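Local coordinates for uncharacterized protein (Staphylococcus saprophyticus subsp. saprophyticus, PDB 3Q6A) that is of unknown function but belongs to the AHA1 family, related to activators of the Hsp90 ATPase, and has a Bet v 1-like fold that may bind a ligand, at residues 6-11 / 118-123; 15-20 / 63-68. All coordinates share one frame; numbering follows the deposited sequence.

Contact 1: 6-11 / 118-123; sequences KMQVDV and CLKVYL
Strand 6-9, at one edge of the antiparallel sheet, runs alongside the C-terminal part of the long helix in this Bet v 1-like fold. The two short axes are 8.4 Å apart and nearly parallel, at 6°. Val9 and Lys120 are the backbone positions in register.

The polar part of the contact is one hydrogen bond. Lys120 NZ donates to the backbone Gln8 O at 2.8 Å. The Lys120 chain leaves the helix with CG anti to the backbone N. It stays extended until chi4 (68°), where it bends and swings NZ over the carbonyl. NZ therefore sits above the carbonyl plane, 47° out of it. The ammonium group also forms a salt bridge with Glu124, one helical turn on, and Glu124 accepts from the backbone N of Asp10. Asp10 OD1 lies 4.4 Å from Lys120 NZ, too far for a salt bridge. Glu124 first, with Asp10 adding to it, would be expected to favour the charged form of the lysine. Asp10 is the centre of an inverse gamma turn that ends the strand.

The rest is van der Waals packing, mostly apolar. The selenium of the selenomethionine Met7 touches Lys120 CD at 4.0 Å, and the two chains cross at about a right angle. Val9 CG1 meets Leu123 CB at 4.0 Å, while its other branch, CG2, faces Leu119 CD2 at 4.3 Å. Leu123 CD1 touches both valines from the same side, Val9 CG1 at 4.0 Å and Val11 CG2 at 4.1 Å. Val11 CG1 rests against the backbone Leu123 O.

Strand 87-94 pairs with this strand through Val90 and Thr88. Helix 13-21 packs on Leu119 and Leu123 through Val16, Ala19 and Phe20. Tyr114 and Ile129 of the second subunit pack on Met7 and Lys120.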
loop_
_atom_site.group_PDB
_atom_site.type_symbol
_atom_site.label_atom_id
_atom_site.label_comp_id
_atom_site.label_asym_id
_atom_site.label_seq_id
_atom_site.Cartn_x
_atom_site.Cartn_y
_atom_site.Cartn_z
ATOM N N LYS D 6 -3.223 7.762 6.172
ATOM C CA LYS D 6 -3.036 7.327 7.552
ATOM C C LYS D 6 -2.818 5.830 7.600
ATOM O O LYS D 6 -3.486 5.083 6.883
ATOM C CB LYS D 6 -4.259 7.700 8.397
ATOM C CG LYS D 6 -4.443 9.196 8.599
ATOM C CD LYS D 6 -5.639 9.511 9.488
ATOM C CE LYS D 6 -5.717 11.006 9.764
ATOM N NZ LYS D 6 -6.858 11.370 10.650
HETATM N N MSE D 7 -1.868 5.392 8.424
HETATM C CA MSE D 7 -1.562 3.969 8.554
HETATM C C MSE D 7 -1.308 3.593 10.010
HETATM O O MSE D 7 -0.503 4.221 10.690
HETATM C CB MSE D 7 -0.321 3.602 7.742
HETATM C CG MSE D 7 0.044 2.110 7.799
HETATM SE SE MSE D 7 -1.129 1.043 6.892
HETATM C CE MSE D 7 -0.646 1.454 5.127
ATOM N N GLN D 8 -1.996 2.560 10.468
ATOM C CA GLN D 8 -1.821 2.070 11.828
ATOM C C GLN D 8 -0.632 1.127 11.849
ATOM O O GLN D 8 -0.489 0.279 10.966
ATOM C CB GLN D 8 -3.090 1.338 12.293
ATOM C CG GLN D 8 -2.872 0.464 13.520
ATOM C CD GLN D 8 -2.619 1.254 14.797
ATOM O OE1 GLN D 8 -1.893 0.794 15.676
ATOM N NE2 GLN D 8 -3.239 2.435 14.914
ATOM N N VAL D 9 0.254 1.315 12.824
ATOM C CA VAL D 9 1.422 0.464 12.996
ATOM C C VAL D 9 1.428 0.059 14.474
ATOM O O VAL D 9 1.473 0.915 15.360
ATOM C CB VAL D 9 2.730 1.192 12.660
ATOM C CG1 VAL D 9 3.853 0.198 12.662
ATOM C CG2 VAL D 9 2.622 1.886 11.285
ATOM N N ASP D 10 1.398 -1.248 14.727
ATOM C CA ASP D 10 1.310 -1.774 16.093
ATOM C C ASP D 10 2.571 -1.798 16.958
ATOM O O ASP D 10 2.940 -2.839 17.522
ATOM C CB ASP D 10 0.694 -3.180 16.055
ATOM C CG ASP D 10 -0.700 -3.202 15.437
ATOM O OD1 ASP D 10 -1.344 -2.137 15.289
ATOM O OD2 ASP D 10 -1.179 -4.311 15.109
ATOM N N VAL D 11 3.238 -0.647 17.053
ATOM C CA VAL D 11 4.435 -0.501 17.884
ATOM C C VAL D 11 4.370 0.897 18.480
ATOM O O VAL D 11 3.606 1.725 18.008
ATOM C CB VAL D 11 5.756 -0.632 17.086
ATOM C CG1 VAL D 11 5.896 -2.030 16.519
ATOM C CG2 VAL D 11 5.808 0.406 15.991
ATOM N N CYS D 118 4.974 -0.749 3.617
ATOM C CA CYS D 118 6.307 -1.308 3.814
ATOM C C CYS D 118 6.738 -0.983 5.247
ATOM O O CYS D 118 7.361 -1.800 5.918
ATOM C CB CYS D 118 7.296 -0.678 2.841
ATOM S SG CYS D 118 7.020 -1.139 1.120
ATOM N N LEU D 119 6.416 0.225 5.697
ATOM C CA LEU D 119 6.754 0.640 7.059
ATOM C C LEU D 119 6.124 -0.320 8.077
ATOM O O LEU D 119 6.808 -0.855 8.960
ATOM C CB LEU D 119 6.250 2.057 7.309
ATOM C CG LEU D 119 6.391 2.556 8.749
ATOM C CD1 LEU D 119 7.878 2.682 9.099
ATOM C CD2 LEU D 119 5.648 3.854 8.924
ATOM N N LYS D 120 4.823 -0.542 7.933
ATOM C CA LYS D 120 4.058 -1.404 8.836
ATOM C C LYS D 120 4.637 -2.814 8.913
ATOM O O LYS D 120 4.817 -3.382 10.010
ATOM C CB LYS D 120 2.594 -1.429 8.388
ATOM C CG LYS D 120 1.653 -2.252 9.281
ATOM C CD LYS D 120 0.237 -2.281 8.727
ATOM C CE LYS D 120 -0.713 -3.105 9.613
ATOM N NZ LYS D 120 -0.975 -2.462 10.963
ATOM N N VAL D 121 4.954 -3.380 7.752
ATOM C CA VAL D 121 5.521 -4.716 7.711
ATOM C C VAL D 121 6.902 -4.778 8.367
ATOM O O VAL D 121 7.209 -5.717 9.104
ATOM C CB VAL D 121 5.662 -5.210 6.266
ATOM C CG1 VAL D 121 6.306 -6.587 6.254
ATOM C CG2 VAL D 121 4.290 -5.239 5.602
ATOM N N TYR D 122 7.738 -3.783 8.088
ATOM C CA TYR D 122 9.082 -3.754 8.656
ATOM C C TYR D 122 9.066 -3.678 10.190
ATOM O O TYR D 122 9.816 -4.398 10.857
ATOM C CB TYR D 122 9.869 -2.576 8.065
ATOM C CG TYR D 122 11.169 -2.243 8.773
ATOM C CD1 TYR D 122 12.218 -3.159 8.810
ATOM C CD2 TYR D 122 11.340 -1.013 9.417
ATOM C CE1 TYR D 122 13.417 -2.862 9.479
ATOM C CE2 TYR D 122 12.537 -0.704 10.087
ATOM C CZ TYR D 122 13.566 -1.639 10.113
ATOM O OH TYR D 122 14.738 -1.367 10.794
ATOM N N LEU D 123 8.216 -2.826 10.743
ATOM C CA LEU D 123 8.140 -2.664 12.199
ATOM C C LEU D 123 7.340 -3.749 12.924
ATOM O O LEU D 123 7.628 -4.071 14.080
ATOM C CB LEU D 123 7.563 -1.292 12.545
ATOM C CG LEU D 123 8.445 -0.101 12.130
ATOM C CD1 LEU D 123 7.754 1.223 12.457
ATOM C CD2 LEU D 123 9.788 -0.212 12.845
#

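Contact 2: 15-20 / 63-68; sequences TVFEAF and EDNQLI
A classic beta bulge lies at the turn into strand 67-72: Gln66 and Leu67 both face Glu63, and Glu63 O accepts from both their backbone N atoms. Helix 13-21 packs against this turn, mainly through Phe17.

The Phe17 side chain points from the helix toward the turn, with CG anti to the backbone N (chi1 175°). Asn65 N sits over the centre of one ring face, 3.1 Å above the plane. Asp64 C lies over the same face, offset toward the rim. The ring thus lies against the peptide linking Asp64 and Asn65. At its edge, near the ring plane, is Leu67 O.

Ile68 lies beside both phenylalanines. Its CG1 is 3.9 Å from Phe17 CE1, and its CD1 is the same distance from Phe20 CB. The Phe20 ring meets Phe29 edge-to-face and also meets the ring of Phe81.

The side chain of Asn65 crosses Phe17 at about a right angle, its amide plane 70° from the ring. Its OD1 lies 3.5 Å from Phe17 CD2. A water donates to Asn65 OD1 at 2.8 Å and to Glu18 OE2 at 2.6 Å; that carboxylate oxygen is also salt-bridged to Arg37.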
loop_
_atom_site.group_PDB
_atom_site.type_symbol
_atom_site.label_atom_id
_atom_site.label_comp_id
_atom_site.label_asym_id
_atom_site.label_seq_id
_atom_site.Cartn_x
_atom_site.Cartn_y
_atom_site.Cartn_z
ATOM N N THR D 15 9.245 4.245 18.444
ATOM C CA THR D 15 9.832 3.278 17.534
ATOM C C THR D 15 9.547 3.598 16.069
ATOM O O THR D 15 10.405 3.402 15.214
ATOM C CB THR D 15 9.321 1.857 17.822
ATOM O OG1 THR D 15 9.670 1.487 19.160
ATOM C CG2 THR D 15 9.949 0.861 16.849
ATOM N N VAL D 16 8.344 4.078 15.786
ATOM C CA VAL D 16 7.984 4.423 14.413
ATOM C C VAL D 16 8.764 5.677 14.000
ATOM O O VAL D 16 9.300 5.748 12.898
ATOM C CB VAL D 16 6.470 4.697 14.278
ATOM C CG1 VAL D 16 6.138 5.066 12.828
ATOM C CG2 VAL D 16 5.670 3.453 14.702
ATOM N N PHE D 17 8.829 6.661 14.894
ATOM C CA PHE D 17 9.554 7.903 14.628
ATOM C C PHE D 17 11.001 7.564 14.298
ATOM O O PHE D 17 11.552 8.044 13.306
ATOM C CB PHE D 17 9.498 8.822 15.858
ATOM C CG PHE D 17 10.327 10.085 15.725
ATOM C CD1 PHE D 17 9.813 11.214 15.087
ATOM C CD2 PHE D 17 11.622 10.132 16.233
ATOM C CE1 PHE D 17 10.586 12.380 14.959
ATOM C CE2 PHE D 17 12.402 11.286 16.109
ATOM C CZ PHE D 17 11.879 12.409 15.472
ATOM N N GLU D 18 11.607 6.714 15.124
ATOM C CA GLU D 18 12.988 6.308 14.927
ATOM C C GLU D 18 13.220 5.614 13.593
ATOM O O GLU D 18 14.302 5.719 13.017
ATOM C CB GLU D 18 13.447 5.380 16.053
ATOM C CG GLU D 18 13.708 6.072 17.390
ATOM C CD GLU D 18 14.824 7.119 17.327
ATOM O OE1 GLU D 18 15.947 6.785 16.890
ATOM O OE2 GLU D 18 14.569 8.273 17.719
ATOM N N ALA D 19 12.210 4.889 13.112
ATOM C CA ALA D 19 12.320 4.179 11.846
ATOM C C ALA D 19 12.652 5.126 10.694
ATOM O O ALA D 19 13.365 4.738 9.761
ATOM C CB ALA D 19 11.010 3.417 11.551
ATOM N N PHE D 20 12.149 6.354 10.761
ATOM C CA PHE D 20 12.411 7.339 9.706
ATOM C C PHE D 20 13.746 8.070 9.884
ATOM O O PHE D 20 14.579 8.079 8.976
ATOM C CB PHE D 20 11.308 8.414 9.645
ATOM C CG PHE D 20 9.977 7.938 9.076
ATOM C CD1 PHE D 20 9.019 7.321 9.891
ATOM C CD2 PHE D 20 9.669 8.159 7.732
ATOM C CE1 PHE D 20 7.769 6.932 9.370
ATOM C CE2 PHE D 20 8.425 7.780 7.195
ATOM C CZ PHE D 20 7.470 7.165 8.019
ATOM N N GLU D 63 9.557 17.511 15.596
ATOM C CA GLU D 63 9.041 17.416 16.956
ATOM C C GLU D 63 9.252 15.944 17.313
ATOM O O GLU D 63 8.589 15.059 16.764
ATOM C CB GLU D 63 7.558 17.794 16.979
ATOM C CG GLU D 63 7.306 19.279 16.794
ATOM C CD GLU D 63 5.840 19.609 16.568
ATOM O OE1 GLU D 63 4.978 19.033 17.265
ATOM O OE2 GLU D 63 5.547 20.453 15.696
ATOM N N ASP D 64 10.208 15.686 18.201
ATOM C CA ASP D 64 10.552 14.326 18.605
ATOM C C ASP D 64 9.336 13.425 18.761
ATOM O O ASP D 64 8.356 13.798 19.402
ATOM C CB ASP D 64 11.340 14.359 19.911
ATOM C CG ASP D 64 12.555 15.248 19.821
ATOM O OD1 ASP D 64 13.436 14.959 18.980
ATOM O OD2 ASP D 64 12.625 16.237 20.583
ATOM N N ASN D 65 9.410 12.261 18.123
ATOM C CA ASN D 65 8.352 11.254 18.153
ATOM C C ASN D 65 6.969 11.799 17.813
ATOM O O ASN D 65 5.959 11.229 18.234
ATOM C CB ASN D 65 8.308 10.597 19.535
ATOM C CG ASN D 65 9.671 10.157 20.003
ATOM O OD1 ASN D 65 10.340 9.355 19.352
ATOM N ND2 ASN D 65 10.098 10.683 21.148
ATOM N N GLN D 66 6.905 12.882 17.039
ATOM C CA GLN D 66 5.614 13.455 16.715
ATOM C C GLN D 66 5.485 14.136 15.354
ATOM O O GLN D 66 4.400 14.177 14.768
ATOM C CB GLN D 66 5.218 14.435 17.812
ATOM C CG GLN D 66 3.917 15.159 17.557
ATOM C CD GLN D 66 3.415 15.869 18.796
ATOM O OE1 GLN D 66 3.029 15.230 19.777
ATOM N NE2 GLN D 66 3.425 17.197 18.762
ATOM N N LEU D 67 6.579 14.688 14.848
ATOM C CA LEU D 67 6.487 15.354 13.565
ATOM C C LEU D 67 7.806 15.563 12.859
ATOM O O LEU D 67 8.837 15.835 13.480
ATOM C CB LEU D 67 5.763 16.693 13.734
ATOM C CG LEU D 67 5.663 17.633 12.533
ATOM C CD1 LEU D 67 4.495 18.576 12.738
ATOM C CD2 LEU D 67 6.959 18.415 12.369
ATOM N N ILE D 68 7.750 15.414 11.537
ATOM C CA ILE D 68 8.902 15.599 10.662
ATOM C C ILE D 68 8.342 16.400 9.503
ATOM O O ILE D 68 7.392 15.964 8.867
ATOM C CB ILE D 68 9.418 14.267 10.098
ATOM C CG1 ILE D 68 9.829 13.333 11.232
ATOM C CG2 ILE D 68 10.592 14.526 9.146
ATOM C CD1 ILE D 68 10.278 11.957 10.752
HETATM O O HOH W 1 13.063 8.975 19.756
#

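The two contacts have centres 13 Å apart and reach the same antiparallel sheet. Strand 3-9 is followed, after a short turn, by helix 13-21, so the first segments of both follow each other in the chain. Contact 2 is nested inside the loop closed by contact 1. They also touch directly: Val11 CG2 packs on Val16 CG2 at 3.3 Å, and Leu119 CD2 on Phe20 CE1 at 3.8 Å. Helix 13-21 thus links the turn before strand 67-72 to helix 102-125. Together the contacts join an edge strand, an inner strand and both helices, an arrangement consistent with the Bet v 1-like helix-grip fold.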